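Local coordinates for bartonella effector protein (Bep) substrate of VirB T4SS (Bartonella sp. AR 15-3, PDB 4M16) that probably transfers AMP from ATP to tyrosine or threonine side chains of proteins, this chain being the N-terminal Fic domain of a longer secreted effector, at residues E141-F146 with Q205-L210; S147-I152 with A161-F166; E185-R190 with F211-N216. One frame throughout, in Å; residues are numbered along the deposited sequence.

Interaction 1 of 3, residues E141-F146 with Q205-L210; sequences ETVKLF and QAMKSL
F146 and M207 share the same first torsion (chi1 -172° in both), which sets CG opposite the backbone N and sends each side chain out toward the other helix; M207 then bends at its next two torsions, curling SD and CE round to the phenyl ring. The result is a Met-aromatic contact within the mainly helical Fic domain, between helix 135-152 of the family core and helix 200-214. The sulfur lies 3.7 Å from F146 CD1 and 4.7 Å from the ring centroid, 61° off the ring normal, so its approach is oblique, and the two side chains cross at about a right angle.

The second apolar element is V143, whose methyl groups divide their work. CG1 runs alongside the base of the methionine, passing it in the opposite direction and lying 3.8 Å from M207 CG. CG2 instead rests on the backbone of the facing helix, 3.7 Å from K208 CA. That close approach fits the helix geometry: the segment axes come within 9.4 Å at 121°, nearer perpendicular than antiparallel, and V143 and K208 are nearest in CA position. The three hydrophobic side chains are buried, whereas the K208 chain leads away from the interface.

Polar groups do not bridge the two segments; they settle within each helix. K144 NZ forms a salt bridge with E141 OE2 and another with E140, while Q205 O accepts from both N and OG of S209. Edge-to-face contacts with F167 and F211 extend the aromatic packing round F146. Beyond the sulfur, M207 CE also rests against the phenyl ring, 3.8 Å from F146 CD1.

Interaction 2 of 3, residues S147-I152 with A161-F166; sequences SFLNYI and AVQHIF
Q163 reaches L149 and N150 through almost every level of its side chain. Its CB packs against an apolar branch, lying 3.8 Å from L149 CD2, as the two side chains slide past each other in opposite directions. The first torsion places CG between the backbone N and the carbonyl carbon, and the chain extended beyond it carries the amide across to the facing helix. There CD has OD1 and CA of N150 as its nearest neighbours, and OE1 comes within 3.3 Å of N150 CA. The neighbouring N150 N has too poor an angle for a hydrogen bond to OE1; the oxygen's identified partner is a water, which donates to Q163 OE1 at 2.8 Å and to L149 O at 2.9 Å.

At the tip, NE2 donates to N150 OD1 over 3.1 Å in a nearly straight bond, with an N-H...O angle of 169°. The acceptor lies in the amide plane of Q163, but the donor is tilted 21° from the carbonyl plane of N150. The two amide planes are 48° apart. The direct bond at NE2 and the water at OE1 together fix the rotation of this buried amide and agree with the way it was modelled.

A degenerate Fic signature, HPF-x-x-GN, spans the loop after helix 135-152 and the start of helix 159-174; in Fic relatives it corresponds to the active-site loop. N150 O accepts from ND1 of H153, its first residue. The amide pair therefore joins the two helices that this signature connects. Helix 185-197 touches N150 through C192 and M196, while helices 110-126 and 59-70 pack on L149 through F120 and L62.

Interaction 3 of 3, residues E185-R190 with F211-N216; sequences EERIMR and FEDISN
R187 and D213 form a salt bridge in which one nitrogen meets one oxygen: NH2 donates to OD2 with an N-H...O angle of 142°. The modelled separation of R187 NH2 and D213 OD2, 2.3 Å, is too short to be taken literally, so the exact geometry of the salt bridge is doubtful. The carboxylate oxygen comes to the guanidinium edge near its plane, but the carboxylate is turned 88° from that plane. As modelled, the planes are not set for a flat, two-pronged pairing: OD1 stays 4.1 Å from R187 NH2. A bend at chi2 (97°) steers the arginine chain toward the aspartate, and both residues remain partly exposed.

Backbone groups near the ion pair have their own partners. R187 N donates to T184 OG1 just before its helix. At the other segment, near the C-terminal end of helix 200-214, F211 O receives S215 OG at 2.6 Å and, weakly, I214 N at 3.5 Å. S215 O in turn accepts from R135 NE, tying this part of the chain to helix 135-152.

The helices 185-197 and 200-214 are consecutive and run in roughly opposed, oblique directions, and the arrangement is that of a helical hairpin with a single-bond salt bridge at its surface.

The centres of the three contacts form a compact triangle: interaction 1 lies about 11 Å from interaction 2 and 9 Å from interaction 3, which are 13 Å apart. F146 touches both neighbours: its CZ is 3.7 Å from Q163 NE2, and its CG is 3.5 Å from F211 CZ. M207 CG adds a 3.6 Å contact to OG of S147, one turn beyond V143. Interactions 2 and 3 meet more sparsely, through H164 NE2 and I188 CG2 at 3.7 Å. Interaction 2 brackets the Fic signature, which in relatives forms the active-site loop; interaction 1 joins helix 200-214 to helix 135-152 on its buried side, interaction 3 to helix 185-197 at the surface.

Interaction 1 of 3, residues E141-F146 with Q205-L210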
ATOM      1  N   GLU A 141       0.625  10.535  13.901  1.00 15.74           N
ATOM      2  CA  GLU A 141      -0.362  10.738  12.851  1.00 15.67           C
ATOM      3  C   GLU A 141      -0.123   9.792  11.676  1.00 14.68           C
ATOM      4  O   GLU A 141      -1.095   9.311  11.071  1.00 13.98           O
ATOM      5  CB  GLU A 141      -0.365  12.191  12.365  1.00 16.91           C
ATOM      6  CG  GLU A 141      -0.862  13.191  13.402  1.00 18.40           C
ATOM      7  CD  GLU A 141      -2.179  12.756  14.038  1.00 19.87           C
ATOM      8  OE1 GLU A 141      -3.145  12.516  13.287  1.00 19.79           O
ATOM      9  OE2 GLU A 141      -2.232  12.642  15.310  1.00 22.38           O
ATOM     10  N   THR A 142       1.142   9.505  11.373  1.00 14.27           N
ATOM     11  CA  THR A 142       1.431   8.529  10.317  0.50 14.12           C
ATOM     12  C   THR A 142       1.028   7.120  10.699  1.00 14.46           C
ATOM     13  O   THR A 142       0.525   6.384   9.854  1.00 14.89           O
ATOM     14  CB  THR A 142       2.890   8.508   9.779  0.50 13.95           C
ATOM     15  OG1 THR A 142       3.843   8.371  10.833  0.50 13.93           O
ATOM     16  CG2 THR A 142       3.173   9.765   8.906  0.50 14.00           C
ATOM     17  N   VAL A 143       1.225   6.723  11.936  1.00 14.92           N
ATOM     18  CA  VAL A 143       0.769   5.395  12.381  1.00 15.27           C
ATOM     19  C   VAL A 143      -0.724   5.202  12.127  1.00 15.42           C
ATOM     20  O   VAL A 143      -1.144   4.186  11.501  1.00 15.61           O
ATOM     21  CB  VAL A 143       1.053   5.175  13.874  1.00 15.78           C
ATOM     22  CG1 VAL A 143       0.256   3.984  14.404  1.00 15.97           C
ATOM     23  CG2 VAL A 143       2.535   4.993  14.135  1.00 16.87           C
ATOM     24  N   LYS A 144      -1.524   6.205  12.507  1.00 15.78           N
ATOM     25  CA  LYS A 144      -2.973   6.131  12.291  1.00 16.48           C
ATOM     26  C   LYS A 144      -3.377   6.102  10.786  1.00 16.23           C
ATOM     27  O   LYS A 144      -4.195   5.259  10.348  1.00 14.57           O
ATOM     28  CB  LYS A 144      -3.702   7.269  13.018  1.00 17.35           C
ATOM     29  CG  LYS A 144      -3.666   7.109  14.522  1.00 19.01           C
ATOM     30  CD  LYS A 144      -4.390   8.209  15.302  1.00 19.75           C
ATOM     31  CE  LYS A 144      -3.648   9.510  15.181  1.00 20.09           C
ATOM     32  NZ  LYS A 144      -3.827  10.397  16.379  1.00 21.98           N
ATOM     33  N   LEU A 145      -2.796   7.028  10.019  1.00 16.11           N
ATOM     34  CA  LEU A 145      -3.049   7.114   8.593  1.00 16.47           C
ATOM     35  C   LEU A 145      -2.572   5.900   7.813  1.00 15.59           C
ATOM     36  O   LEU A 145      -3.275   5.398   6.909  1.00 15.48           O
ATOM     37  CB  LEU A 145      -2.438   8.413   8.024  1.00 17.54           C
ATOM     38  CG  LEU A 145      -3.315   9.657   8.098  1.00 19.57           C
ATOM     39  CD1 LEU A 145      -2.424  10.846   7.748  1.00 20.73           C
ATOM     40  CD2 LEU A 145      -4.541   9.610   7.162  1.00 19.46           C
ATOM     41  N   PHE A 146      -1.379   5.420   8.158  1.00 14.74           N
ATOM     42  CA  PHE A 146      -0.864   4.177   7.571  1.00 15.20           C
ATOM     43  C   PHE A 146      -1.690   2.905   7.881  1.00 15.26           C
ATOM     44  O   PHE A 146      -2.060   2.175   6.933  1.00 13.86           O
ATOM     45  CB  PHE A 146       0.620   3.982   7.914  1.00 15.58           C
ATOM     46  CG  PHE A 146       1.246   2.821   7.177  1.00 15.52           C
ATOM     47  CD1 PHE A 146       1.137   1.542   7.685  1.00 16.01           C
ATOM     48  CD2 PHE A 146       1.943   3.015   6.020  1.00 15.97           C
ATOM     49  CE1 PHE A 146       1.666   0.483   7.013  1.00 16.90           C
ATOM     50  CE2 PHE A 146       2.481   1.937   5.322  1.00 16.09           C
ATOM     51  CZ  PHE A 146       2.382   0.676   5.838  1.00 16.66           C
ATOM     52  N   GLN A 205      -0.106   0.163  19.082  1.00 28.70           N
ATOM     53  CA  GLN A 205       1.290  -0.120  19.475  1.00 29.45           C
ATOM     54  C   GLN A 205       2.039  -1.032  18.512  1.00 27.80           C
ATOM     55  O   GLN A 205       3.285  -0.916  18.339  1.00 25.81           O
ATOM     56  CB  GLN A 205       1.360  -0.695  20.899  1.00 31.96           C
ATOM     57  CG  GLN A 205       2.768  -0.846  21.400  1.00 34.34           C
ATOM     58  CD  GLN A 205       3.506   0.480  21.413  1.00 35.51           C
ATOM     59  OE1 GLN A 205       3.056   1.442  22.052  1.00 36.70           O
ATOM     60  NE2 GLN A 205       4.638   0.540  20.705  1.00 34.46           N
ATOM     61  N   ALA A 206       1.319  -1.981  17.909  1.00 27.31           N
ATOM     62  CA  ALA A 206       1.962  -2.812  16.886  1.00 27.12           C
ATOM     63  C   ALA A 206       2.599  -1.934  15.775  1.00 25.39           C
ATOM     64  O   ALA A 206       3.760  -2.049  15.382  1.00 25.06           O
ATOM     65  CB  ALA A 206       0.942  -3.770  16.260  1.00 27.66           C
ATOM     66  N   MET A 207       1.813  -1.019  15.271  1.00 24.21           N
ATOM     67  CA  MET A 207       2.297  -0.191  14.177  1.00 21.71           C
ATOM     68  C   MET A 207       3.263   0.911  14.645  1.00 21.74           C
ATOM     69  O   MET A 207       4.208   1.263  13.917  1.00 21.95           O
ATOM     70  CB  MET A 207       1.055   0.381  13.495  1.00 22.16           C
ATOM     71  CG  MET A 207       1.292   1.128  12.196  1.00 21.72           C
ATOM     72  SD  MET A 207       2.020   0.094  10.948  1.00 22.79           S
ATOM     73  CE  MET A 207       0.652  -0.961  10.468  1.00 20.99           C
ATOM     74  N   LYS A 208       3.072   1.438  15.848  1.00 21.75           N
ATOM     75  CA  LYS A 208       3.988   2.462  16.375  1.00 23.77           C
ATOM     76  C   LYS A 208       5.441   1.959  16.495  1.00 23.99           C
ATOM     77  O   LYS A 208       6.372   2.707  16.185  1.00 24.12           O
ATOM     78  CB  LYS A 208       3.538   2.953  17.721  1.00 24.88           C
ATOM     79  CG  LYS A 208       4.379   4.125  18.244  1.00 27.42           C
ATOM     80  CD  LYS A 208       3.756   4.718  19.487  1.00 30.14           C
ATOM     81  CE  LYS A 208       4.637   5.781  20.109  1.00 32.74           C
ATOM     82  NZ  LYS A 208       3.935   6.384  21.249  1.00 35.62           N
ATOM     83  N   SER A 209       5.636   0.714  16.941  1.00 24.92           N
ATOM     84  CA  SER A 209       7.002   0.138  17.060  1.00 26.86           C
ATOM     85  C   SER A 209       7.668   0.110  15.711  1.00 25.65           C
ATOM     86  O   SER A 209       8.834   0.494  15.582  1.00 26.71           O
ATOM     87  CB  SER A 209       7.018  -1.302  17.586  1.00 29.19           C
ATOM     88  OG  SER A 209       6.003  -1.468  18.536  1.00 33.34           O
ATOM     89  N   LEU A 210       6.907  -0.291  14.701  1.00 24.63           N
ATOM     90  CA  LEU A 210       7.444  -0.293  13.315  1.00 24.03           C
ATOM     91  C   LEU A 210       7.860   1.096  12.901  1.00 23.25           C
ATOM     92  O   LEU A 210       8.945   1.298  12.376  1.00 23.82           O
ATOM     93  CB  LEU A 210       6.454  -0.855  12.317  1.00 22.43           C
ATOM     94  CG  LEU A 210       6.905  -0.761  10.830  1.00 22.26           C
ATOM     95  CD1 LEU A 210       8.069  -1.722  10.582  1.00 23.53           C
ATOM     96  CD2 LEU A 210       5.792  -1.041   9.832  1.00 21.83           C
TER

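Interaction 2 of 3, residues S147-I152 with A161-F166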
ATOM      1  N   SER A 147      -2.118   2.744   9.126  1.00 15.79           N
ATOM      2  CA  SER A 147      -3.048   1.656   9.463  1.00 16.65           C
ATOM      3  C   SER A 147      -4.357   1.784   8.680  1.00 15.72           C
ATOM      4  O   SER A 147      -4.932   0.790   8.241  1.00 16.13           O
ATOM      5  CB  SER A 147      -3.397   1.623  10.932  1.00 18.35           C
ATOM      6  OG  SER A 147      -2.234   1.415  11.705  1.00 20.31           O
ATOM      7  N   PHE A 148      -4.838   3.005   8.511  1.00 15.40           N
ATOM      8  CA  PHE A 148      -6.102   3.216   7.835  1.00 15.53           C
ATOM      9  C   PHE A 148      -5.940   2.806   6.353  1.00 14.80           C
ATOM     10  O   PHE A 148      -6.707   2.009   5.843  1.00 14.55           O
ATOM     11  CB  PHE A 148      -6.580   4.673   8.003  1.00 15.92           C
ATOM     12  CG  PHE A 148      -7.912   4.998   7.314  1.00 16.47           C
ATOM     13  CD1 PHE A 148      -8.929   4.056   7.190  1.00 16.46           C
ATOM     14  CD2 PHE A 148      -8.167   6.314   6.859  1.00 16.56           C
ATOM     15  CE1 PHE A 148     -10.158   4.396   6.600  1.00 16.79           C
ATOM     16  CE2 PHE A 148      -9.376   6.638   6.256  1.00 17.26           C
ATOM     17  CZ  PHE A 148     -10.376   5.671   6.138  1.00 17.39           C
ATOM     18  N   LEU A 149      -4.907   3.313   5.679  1.00 14.98           N
ATOM     19  CA  LEU A 149      -4.708   2.970   4.302  1.00 14.82           C
ATOM     20  C   LEU A 149      -4.449   1.460   4.124  1.00 14.36           C
ATOM     21  O   LEU A 149      -4.984   0.875   3.189  1.00 14.69           O
ATOM     22  CB  LEU A 149      -3.599   3.826   3.658  1.00 15.28           C
ATOM     23  CG  LEU A 149      -3.355   3.505   2.165  1.00 15.70           C
ATOM     24  CD1 LEU A 149      -4.592   3.807   1.362  1.00 17.24           C
ATOM     25  CD2 LEU A 149      -2.133   4.241   1.631  1.00 15.89           C
ATOM     26  N   ASN A 150      -3.654   0.844   5.009  1.00 14.79           N
ATOM     27  CA  ASN A 150      -3.421  -0.598   4.995  1.00 15.21           C
ATOM     28  C   ASN A 150      -4.787  -1.330   5.031  1.00 14.88           C
ATOM     29  O   ASN A 150      -5.008  -2.265   4.282  1.00 14.08           O
ATOM     30  CB  ASN A 150      -2.524  -1.050   6.147  1.00 15.94           C
ATOM     31  CG  ASN A 150      -2.228  -2.531   6.092  1.00 17.51           C
ATOM     32  OD1 ASN A 150      -1.589  -3.015   5.125  1.00 17.64           O
ATOM     33  ND2 ASN A 150      -2.717  -3.269   7.081  1.00 18.00           N
ATOM     34  N   TYR A 151      -5.658  -0.919   5.937  1.00 14.97           N
ATOM     35  CA  TYR A 151      -6.995  -1.536   6.036  1.00 15.49           C
ATOM     36  C   TYR A 151      -7.805  -1.391   4.768  1.00 14.77           C
ATOM     37  O   TYR A 151      -8.466  -2.352   4.334  1.00 14.54           O
ATOM     38  CB  TYR A 151      -7.787  -0.916   7.182  1.00 16.10           C
ATOM     39  CG  TYR A 151      -9.270  -1.124   7.088  1.00 16.97           C
ATOM     40  CD1 TYR A 151      -9.857  -2.330   7.410  1.00 17.77           C
ATOM     41  CD2 TYR A 151     -10.103  -0.078   6.648  1.00 17.11           C
ATOM     42  CE1 TYR A 151     -11.249  -2.494   7.263  1.00 18.13           C
ATOM     43  CE2 TYR A 151     -11.466  -0.237   6.527  1.00 17.58           C
ATOM     44  CZ  TYR A 151     -12.040  -1.424   6.834  1.00 17.99           C
ATOM     45  OH  TYR A 151     -13.431  -1.535   6.687  1.00 19.13           O
ATOM     46  N   ILE A 152      -7.705  -0.222   4.121  1.00 14.55           N
ATOM     47  CA  ILE A 152      -8.437   0.025   2.881  1.00 14.51           C
ATOM     48  C   ILE A 152      -8.031  -0.931   1.733  1.00 14.53           C
ATOM     49  O   ILE A 152      -8.920  -1.554   1.122  1.00 14.41           O
ATOM     50  CB  ILE A 152      -8.335   1.495   2.369  1.00 14.57           C
ATOM     51  CG1 ILE A 152      -8.929   2.453   3.375  1.00 15.10           C
ATOM     52  CG2 ILE A 152      -9.157   1.610   1.088  1.00 14.59           C
ATOM     53  CD1 ILE A 152      -8.787   3.933   3.010  1.00 15.11           C
ATOM     54  N   ALA A 161       3.438  -2.272  -1.531  1.00 15.11           N
ATOM     55  CA  ALA A 161       4.550  -1.625  -2.194  1.00 16.11           C
ATOM     56  C   ALA A 161       4.239  -0.152  -2.426  1.00 15.60           C
ATOM     57  O   ALA A 161       5.062   0.721  -2.192  1.00 15.79           O
ATOM     58  CB  ALA A 161       4.846  -2.320  -3.536  1.00 16.24           C
ATOM     59  N   VAL A 162       3.038   0.135  -2.897  1.00 15.29           N
ATOM     60  CA  VAL A 162       2.660   1.532  -3.121  1.00 15.91           C
ATOM     61  C   VAL A 162       2.520   2.390  -1.831  1.00 15.15           C
ATOM     62  O   VAL A 162       3.047   3.495  -1.757  1.00 15.65           O
ATOM     63  CB  VAL A 162       1.451   1.619  -4.060  1.00 16.78           C
ATOM     64  CG1 VAL A 162       0.198   1.305  -3.347  1.00 16.88           C
ATOM     65  CG2 VAL A 162       1.454   2.995  -4.761  1.00 18.76           C
ATOM     66  N   GLN A 163       1.918   1.843  -0.801  1.00 15.70           N
ATOM     67  CA  GLN A 163       1.792   2.548   0.462  1.00 15.53           C
ATOM     68  C   GLN A 163       3.130   2.850   1.098  1.00 15.38           C
ATOM     69  O   GLN A 163       3.276   3.939   1.634  1.00 15.30           O
ATOM     70  CB  GLN A 163       0.810   1.890   1.402  1.00 16.77           C
ATOM     71  CG  GLN A 163       1.230   0.586   2.111  1.00 18.02           C
ATOM     72  CD  GLN A 163       0.051  -0.119   2.834  1.00 19.58           C
ATOM     73  OE1 GLN A 163      -1.086   0.367   2.823  1.00 18.48           O
ATOM     74  NE2 GLN A 163       0.332  -1.287   3.476  1.00 20.03           N
ATOM     75  N   HIS A 164       4.129   1.966   0.961  1.00 15.93           N
ATOM     76  CA  HIS A 164       5.464   2.242   1.437  1.00 16.28           C
ATOM     77  C   HIS A 164       6.066   3.482   0.767  1.00 15.94           C
ATOM     78  O   HIS A 164       6.565   4.364   1.454  1.00 15.08           O
ATOM     79  CB  HIS A 164       6.416   1.061   1.299  1.00 18.21           C
ATOM     80  CG  HIS A 164       5.992  -0.119   2.081  1.00 19.39           C
ATOM     81  ND1 HIS A 164       6.392  -1.398   1.779  1.00 21.22           N
ATOM     82  CD2 HIS A 164       5.108  -0.230   3.097  1.00 20.48           C
ATOM     83  CE1 HIS A 164       5.817  -2.240   2.612  1.00 21.57           C
ATOM     84  NE2 HIS A 164       5.033  -1.559   3.417  1.00 20.72           N
ATOM     85  N   ILE A 165       6.092   3.529  -0.556  1.00 16.40           N
ATOM     86  CA  ILE A 165       6.717   4.675  -1.234  1.00 16.86           C
ATOM     87  C   ILE A 165       5.911   5.957  -0.970  1.00 15.78           C
ATOM     88  O   ILE A 165       6.471   7.023  -0.816  1.00 16.00           O
ATOM     89  CB  ILE A 165       6.960   4.412  -2.757  1.00 17.96           C
ATOM     90  CG1 ILE A 165       7.664   5.580  -3.417  1.00 19.51           C
ATOM     91  CG2 ILE A 165       5.684   4.072  -3.511  1.00 17.88           C
ATOM     92  CD1 ILE A 165       9.077   5.765  -2.892  1.00 20.75           C
ATOM     93  N   PHE A 166       4.602   5.849  -0.929  1.00 14.86           N
ATOM     94  CA  PHE A 166       3.724   7.001  -0.633  1.00 14.83           C
ATOM     95  C   PHE A 166       4.135   7.608   0.703  1.00 15.05           C
ATOM     96  O   PHE A 166       4.327   8.825   0.790  1.00 14.28           O
ATOM     97  CB  PHE A 166       2.251   6.603  -0.600  1.00 15.07           C
ATOM     98  CG  PHE A 166       1.292   7.732  -0.309  1.00 15.13           C
ATOM     99  CD1 PHE A 166       1.049   8.120   0.991  1.00 15.19           C
ATOM    100  CD2 PHE A 166       0.567   8.345  -1.331  1.00 16.47           C
ATOM    101  CE1 PHE A 166       0.138   9.120   1.276  1.00 15.61           C
ATOM    102  CE2 PHE A 166      -0.372   9.339  -1.054  1.00 16.85           C
ATOM    103  CZ  PHE A 166      -0.574   9.735   0.256  1.00 16.99           C
TER
HETATM  104  O   HOH W   1      -3.197  -0.198   1.144  1.00 16.84           O

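Interaction 3 of 3, residues E185-R190 with F211-N216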
ATOM      1  N   GLU A 185      10.541  -7.701   5.596  1.00 26.06           N
ATOM      2  CA  GLU A 185       9.164  -8.025   5.233  1.00 26.84           C
ATOM      3  C   GLU A 185       8.367  -8.613   6.411  1.00 27.88           C
ATOM      4  O   GLU A 185       7.277  -8.139   6.701  1.00 25.75           O
ATOM      5  CB  GLU A 185       9.138  -8.992   4.046  1.00 30.36           C
ATOM      6  CG  GLU A 185       7.708  -9.202   3.553  1.00 31.53           C
ATOM      7  CD  GLU A 185       7.591  -9.998   2.270  1.00 34.84           C
ATOM      8  OE1 GLU A 185       8.561 -10.075   1.484  1.00 40.68           O
ATOM      9  OE2 GLU A 185       6.513 -10.555   2.045  1.00 37.09           O
ATOM     10  N   GLU A 186       8.903  -9.624   7.091  1.00 27.92           N
ATOM     11  CA  GLU A 186       8.152 -10.297   8.193  1.00 29.81           C
ATOM     12  C   GLU A 186       7.723  -9.268   9.266  1.00 26.98           C
ATOM     13  O   GLU A 186       6.580  -9.286   9.765  1.00 24.48           O
ATOM     14  CB  GLU A 186       8.999 -11.417   8.814  1.00 35.83           C
ATOM     15  CG  GLU A 186       8.501 -11.978  10.147  1.00 39.11           C
ATOM     16  CD  GLU A 186       9.358 -13.148  10.648  1.00 46.63           C
ATOM     17  OE1 GLU A 186      10.606 -13.058  10.613  1.00 49.77           O
ATOM     18  OE2 GLU A 186       8.798 -14.175  11.099  1.00 50.98           O
ATOM     19  N   ARG A 187       8.628  -8.360   9.599  1.00 25.87           N
ATOM     20  CA  ARG A 187       8.375  -7.337  10.612  1.00 26.12           C
ATOM     21  C   ARG A 187       7.286  -6.337  10.178  1.00 22.79           C
ATOM     22  O   ARG A 187       6.370  -5.995  10.939  1.00 21.24           O
ATOM     23  CB  ARG A 187       9.691  -6.639  10.933  1.00 30.03           C
ATOM     24  CG  ARG A 187       9.591  -5.395  11.788  1.00 33.40           C
ATOM     25  CD  ARG A 187       9.854  -5.706  13.221  1.00 38.96           C
ATOM     26  NE  ARG A 187      10.024  -4.498  14.044  1.00 42.60           N
ATOM     27  CZ  ARG A 187       9.017  -3.750  14.486  1.00 45.46           C
ATOM     28  NH1 ARG A 187       7.751  -4.029  14.146  1.00 45.39           N
ATOM     29  NH2 ARG A 187       9.282  -2.720  15.278  1.00 46.67           N
ATOM     30  N   ILE A 188       7.378  -5.886   8.941  1.00 21.21           N
ATOM     31  CA  ILE A 188       6.375  -5.049   8.374  1.00 20.92           C
ATOM     32  C   ILE A 188       4.999  -5.725   8.373  1.00 21.06           C
ATOM     33  O   ILE A 188       4.023  -5.131   8.799  1.00 20.21           O
ATOM     34  CB  ILE A 188       6.756  -4.552   6.965  1.00 21.25           C
ATOM     35  CG1 ILE A 188       8.018  -3.687   7.034  1.00 21.57           C
ATOM     36  CG2 ILE A 188       5.584  -3.773   6.387  1.00 21.79           C
ATOM     37  CD1 ILE A 188       8.751  -3.565   5.715  1.00 22.91           C
ATOM     38  N   MET A 189       4.925  -6.947   7.856  1.00 21.96           N
ATOM     39  CA  MET A 189       3.648  -7.626   7.751  1.00 23.31           C
ATOM     40  C   MET A 189       3.051  -8.023   9.120  1.00 23.38           C
ATOM     41  O   MET A 189       1.833  -8.051   9.274  1.00 22.71           O
ATOM     42  CB  MET A 189       3.750  -8.800   6.783  1.00 26.50           C
ATOM     43  CG  MET A 189       3.998  -8.375   5.324  1.00 27.38           C
ATOM     44  SD  MET A 189       2.949  -6.995   4.759  1.00 30.60           S
ATOM     45  CE  MET A 189       1.379  -7.773   5.043  1.00 30.89           C
ATOM     46  N   ARG A 190       3.896  -8.327  10.101  1.00 24.64           N
ATOM     47  CA  ARG A 190       3.424  -8.526  11.470  1.00 26.31           C
ATOM     48  C   ARG A 190       2.781  -7.281  12.057  1.00 23.16           C
ATOM     49  O   ARG A 190       1.703  -7.356  12.650  1.00 22.29           O
ATOM     50  CB  ARG A 190       4.561  -8.981  12.384  1.00 30.65           C
ATOM     51  CG  ARG A 190       4.064  -9.274  13.795  1.00 35.75           C
ATOM     52  CD  ARG A 190       5.100 -10.016  14.606  1.00 42.66           C
ATOM     53  NE  ARG A 190       6.105  -9.097  15.144  1.00 47.73           N
ATOM     54  CZ  ARG A 190       7.332  -8.887  14.657  1.00 47.62           C
ATOM     55  NH1 ARG A 190       7.800  -9.560  13.591  1.00 47.60           N
ATOM     56  NH2 ARG A 190       8.109  -7.999  15.279  1.00 49.41           N
ATOM     57  N   PHE A 211       6.980   2.069  13.128  1.00 22.66           N
ATOM     58  CA  PHE A 211       7.272   3.447  12.732  1.00 21.95           C
ATOM     59  C   PHE A 211       8.479   4.049  13.467  1.00 22.62           C
ATOM     60  O   PHE A 211       9.273   4.808  12.871  1.00 23.09           O
ATOM     61  CB  PHE A 211       6.005   4.322  12.747  1.00 21.55           C
ATOM     62  CG  PHE A 211       5.263   4.245  11.438  1.00 21.45           C
ATOM     63  CD1 PHE A 211       4.548   3.125  11.099  1.00 21.27           C
ATOM     64  CD2 PHE A 211       5.421   5.222  10.490  1.00 22.93           C
ATOM     65  CE1 PHE A 211       3.945   3.006   9.858  1.00 21.98           C
ATOM     66  CE2 PHE A 211       4.812   5.117   9.258  1.00 24.15           C
ATOM     67  CZ  PHE A 211       4.049   4.023   8.937  1.00 22.68           C
ATOM     68  N   GLU A 212       8.638   3.708  14.727  1.00 25.93           N
ATOM     69  CA  GLU A 212       9.810   4.167  15.480  1.00 26.91           C
ATOM     70  C   GLU A 212      11.127   3.592  14.864  1.00 26.00           C
ATOM     71  O   GLU A 212      12.097   4.301  14.671  1.00 26.07           O
ATOM     72  CB  GLU A 212       9.646   3.837  16.953  1.00 30.07           C
ATOM     73  CG  GLU A 212       8.613   4.781  17.577  1.00 33.88           C
ATOM     74  CD  GLU A 212       8.244   4.481  19.015  1.00 40.14           C
ATOM     75  OE1 GLU A 212       8.690   3.440  19.547  1.00 44.44           O
ATOM     76  OE2 GLU A 212       7.473   5.289  19.619  1.00 43.79           O
ATOM     77  N   ASP A 213      11.087   2.333  14.492  1.00 25.07           N
ATOM     78  CA  ASP A 213      12.233   1.628  13.936  1.00 26.09           C
ATOM     79  C   ASP A 213      12.683   2.163  12.561  1.00 24.79           C
ATOM     80  O   ASP A 213      13.880   2.095  12.233  1.00 24.33           O
ATOM     81  CB  ASP A 213      11.853   0.158  13.753  1.00 28.70           C
ATOM     82  CG  ASP A 213      11.842  -0.620  15.075  1.00 32.22           C
ATOM     83  OD1 ASP A 213      12.289  -0.077  16.074  1.00 32.56           O
ATOM     84  OD2 ASP A 213      11.383  -1.801  15.093  1.00 37.43           O
ATOM     85  N   ILE A 214      11.731   2.645  11.746  1.00 23.07           N
ATOM     86  CA  ILE A 214      12.051   3.009  10.363  1.00 23.80           C
ATOM     87  C   ILE A 214      12.238   4.523  10.177  1.00 24.04           C
ATOM     88  O   ILE A 214      12.446   5.002   9.041  1.00 24.98           O
ATOM     89  CB  ILE A 214      11.007   2.457   9.335  1.00 24.91           C
ATOM     90  CG1 ILE A 214       9.666   3.171   9.478  1.00 23.77           C
ATOM     91  CG2 ILE A 214      10.928   0.931   9.414  1.00 25.74           C
ATOM     92  CD1 ILE A 214       8.631   2.773   8.465  1.00 25.18           C
ATOM     93  N   SER A 215      12.183   5.273  11.280  1.00 23.24           N
ATOM     94  CA  SER A 215      12.134   6.748  11.188  1.00 24.69           C
ATOM     95  C   SER A 215      13.383   7.429  11.748  1.00 25.57           C
ATOM     96  O   SER A 215      13.317   8.519  12.306  1.00 25.95           O
ATOM     97  CB  SER A 215      10.879   7.313  11.855  1.00 24.77           C
ATOM     98  OG  SER A 215      10.813   6.933  13.183  1.00 23.25           O
ATOM     99  N   ASN A 216      14.524   6.793  11.538  1.00 26.43           N
ATOM    100  CA  ASN A 216      15.814   7.309  12.052  1.00 27.59           C
ATOM    101  C   ASN A 216      15.853   7.543  13.574  1.00 25.90           C
ATOM    102  O   ASN A 216      16.184   8.640  14.049  1.00 25.35           O
ATOM    103  CB  ASN A 216      16.124   8.601  11.335  1.00 31.53           C
ATOM    104  CG  ASN A 216      17.492   9.105  11.664  1.00 34.48           C
ATOM    105  OD1 ASN A 216      18.371   8.325  12.080  1.00 36.25           O
ATOM    106  ND2 ASN A 216      17.700  10.412  11.492  1.00 38.38           N
TER